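Local atomic coordinates of type III Pentaketide Synthase (Neurospora crassa, PDB entry 3EUT), a protein that probably transfers acyl groups as a type III polyketide synthase of the chalcone and stilbene synthase family, and here holds a twenty-carbon fatty acid. Residues A[239-244]-A[365-370]. Sequence-based numbering, arbitrary orientation.
With DCR (icosanoic acid), chain E.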
loop_
_atom_site.group_PDB
_atom_site.type_symbol
_atom_site.label_atom_id
_atom_site.label_comp_id
_atom_site.label_asym_id
_atom_site.label_seq_id
_atom_site.Cartn_x
_atom_site.Cartn_y
_atom_site.Cartn_z
ATOM N N HIS A 239 8.972 10.870 14.689
ATOM C CA HIS A 239 8.899 10.350 16.057
ATOM C C HIS A 239 7.656 10.847 16.779
ATOM O O HIS A 239 7.326 10.367 17.871
ATOM C CB HIS A 239 10.153 10.786 16.835
ATOM C CG HIS A 239 10.380 12.270 16.817
ATOM N ND1 HIS A 239 10.631 12.973 15.653
ATOM C CD2 HIS A 239 10.369 13.190 17.814
ATOM C CE1 HIS A 239 10.775 14.255 15.938
ATOM N NE2 HIS A 239 10.625 14.413 17.242
ATOM N N ASP A 240 6.963 11.802 16.165
ATOM C CA ASP A 240 5.792 12.417 16.778
ATOM C C ASP A 240 4.496 11.654 16.565
ATOM O O ASP A 240 3.554 11.787 17.350
ATOM C CB ASP A 240 5.644 13.855 16.289
ATOM C CG ASP A 240 6.700 14.770 16.875
ATOM O OD1 ASP A 240 6.698 14.942 18.115
ATOM O OD2 ASP A 240 7.524 15.311 16.106
ATOM N N LEU A 241 4.461 10.827 15.523
ATOM C CA LEU A 241 3.207 10.244 15.059
ATOM C C LEU A 241 3.479 8.983 14.261
ATOM O O LEU A 241 4.237 9.010 13.300
ATOM C CB LEU A 241 2.449 11.271 14.218
ATOM C CG LEU A 241 1.007 11.014 13.776
ATOM C CD1 LEU A 241 0.117 10.704 14.971
ATOM C CD2 LEU A 241 0.513 12.246 13.046
ATOM N N GLY A 242 2.862 7.880 14.673
ATOM C CA GLY A 242 3.152 6.576 14.077
ATOM C C GLY A 242 2.311 5.438 14.626
ATOM O O GLY A 242 1.498 5.623 15.541
ATOM N N PHE A 243 2.532 4.251 14.074
ATOM C CA PHE A 243 1.717 3.082 14.360
ATOM C C PHE A 243 2.608 1.876 14.063
ATOM O O PHE A 243 2.731 1.465 12.913
ATOM C CB PHE A 243 0.465 3.119 13.466
ATOM C CG PHE A 243 -0.741 2.386 14.024
ATOM C CD1 PHE A 243 -1.585 1.672 13.164
ATOM C CD2 PHE A 243 -1.073 2.455 15.379
ATOM C CE1 PHE A 243 -2.721 1.015 13.647
ATOM C CE2 PHE A 243 -2.200 1.804 15.873
ATOM C CZ PHE A 243 -3.031 1.082 15.006
ATOM N N ASP A 244 3.259 1.349 15.099
ATOM C CA ASP A 244 4.353 0.368 14.934
ATOM C C ASP A 244 3.846 -1.064 15.077
ATOM O O ASP A 244 3.138 -1.367 16.042
ATOM C CB ASP A 244 5.471 0.608 15.964
ATOM C CG ASP A 244 6.072 2.026 15.906
ATOM O OD1 ASP A 244 6.030 2.702 14.857
ATOM O OD2 ASP A 244 6.603 2.475 16.938
ATOM N N PHE A 365 -4.107 15.248 8.305
ATOM C CA PHE A 365 -2.731 15.007 8.737
ATOM C C PHE A 365 -2.621 13.561 9.144
ATOM O O PHE A 365 -3.599 12.986 9.651
ATOM C CB PHE A 365 -2.396 15.853 9.969
ATOM C CG PHE A 365 -2.512 17.328 9.740
ATOM C CD1 PHE A 365 -1.395 18.074 9.382
ATOM C CD2 PHE A 365 -3.749 17.973 9.869
ATOM C CE1 PHE A 365 -1.508 19.451 9.149
ATOM C CE2 PHE A 365 -3.868 19.340 9.640
ATOM C CZ PHE A 365 -2.743 20.081 9.279
ATOM N N GLY A 366 -1.428 12.988 8.975
ATOM C CA GLY A 366 -1.166 11.606 9.386
ATOM C C GLY A 366 0.321 11.379 9.617
ATOM O O GLY A 366 1.093 12.318 9.515
ATOM N N PRO A 367 0.719 10.137 9.979
ATOM C CA PRO A 367 2.130 9.767 10.150
ATOM C C PRO A 367 3.048 10.308 9.039
ATOM O O PRO A 367 2.728 10.183 7.844
ATOM C CB PRO A 367 2.088 8.240 10.085
ATOM C CG PRO A 367 0.767 7.888 10.676
ATOM C CD PRO A 367 -0.187 9.009 10.290
ATOM N N GLY A 368 4.183 10.886 9.437
ATOM C CA GLY A 368 5.108 11.490 8.480
ATOM C C GLY A 368 5.960 12.590 9.095
ATOM O O GLY A 368 7.169 12.442 9.150
ATOM N N ILE A 369 5.362 13.690 9.555
ATOM C CA ILE A 369 3.916 13.957 9.463
ATOM C C ILE A 369 3.570 14.372 8.037
ATOM O O ILE A 369 4.217 15.269 7.505
ATOM C CB ILE A 369 3.470 15.065 10.452
ATOM C CG1 ILE A 369 3.657 14.601 11.911
ATOM C CG2 ILE A 369 1.993 15.484 10.172
ATOM C CD1 ILE A 369 3.615 15.725 12.957
ATOM N N ASN A 370 2.577 13.708 7.437
ATOM C CA ASN A 370 2.052 14.061 6.107
ATOM C C ASN A 370 0.851 14.991 6.209
ATOM O O ASN A 370 -0.041 14.795 7.044
ATOM C CB ASN A 370 1.639 12.813 5.297
ATOM C CG ASN A 370 2.805 11.875 4.986
ATOM O OD1 ASN A 370 3.939 12.097 5.386
ATOM N ND2 ASN A 370 2.508 10.803 4.253
HETATM O O1 DCR E . -1.334 6.504 14.159
HETATM C C1 DCR E . -2.411 6.265 13.548
HETATM O O2 DCR E . -2.533 6.380 12.305
HETATM C C2 DCR E . -3.617 5.841 14.361
HETATM C C3 DCR E . -4.350 4.631 13.776
HETATM C C4 DCR E . -5.456 4.081 14.690
HETATM C C5 DCR E . -4.984 3.810 16.118
HETATM C C6 DCR E . -5.810 2.758 16.857
HETATM C C7 DCR E . -5.634 2.886 18.372
HETATM C C8 DCR E . -6.480 1.911 19.190
HETATM C C9 DCR E . -7.678 2.637 19.791
HETATM C C10 DCR E . -8.569 1.735 20.636
HETATM C C11 DCR E . -9.963 2.344 20.744
HETATM C C12 DCR E . -10.633 1.986 22.063
HETATM C C13 DCR E . -11.734 0.959 21.861
HETATM C C14 DCR E . -12.984 1.209 22.701
HETATM C C15 DCR E . -14.038 0.166 22.347
HETATM C C16 DCR E . -14.250 -0.914 23.408
HETATM C C17 DCR E . -14.012 -2.331 22.876
HETATM C C18 DCR E . -14.881 -2.729 21.688
HETATM C C19 DCR E . -14.760 -4.225 21.447
HETATM C C20 DCR E . -14.555 -4.563 19.990
HETATM O O HOH W 1 5.049 11.122 12.107
#
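L241 and P367 are the facing pair, their CA atoms 5.0 Å apart, where the start of strand 241-246 meets the tight turn joining strands 359-366 and 370-378 of the thiolase-fold core. This F-G-P-G turn (F365 to G368) corresponds to the GFGPG loop of chalcone synthase relatives; it is closed by paired backbone hydrogen bonds between G366 and N370 and carries a cis peptide before I369. No direct hydrogen bond links the segments; instead one water lies 2.6 Å from L241 O, to which it can donate, and accepts from G368 N at 2.8 Å. L241 makes most of the apolar contact. With CG anti to the backbone N (chi1 -171°), its CD2 lies 3.5 Å from G366 C, while CG packs alongside the proline ring, 4.2 Å from P367 CD. I369 adds its CG1 branch against the same methyl, and D240, salt-bridged through OD2 to R257 and hydrogen-bonded through OD1 to S255, meets I369 CD1 only through CB. F243 turns from the loop toward the bound icosanoic acid, whose C3 sits over the ring centre, 3.8 Å above its plane; W250 of the same chain and N116 of the second subunit also pack on it. An alanine in place of this phenylalanine would remove the ring and is likely to leave the first carbons of the fatty-acid chain without their aromatic wall. Past C3 the chain runs out over the CE2–CZ side of the same face, bringing C5 to 3.4 Å from F243 CE2.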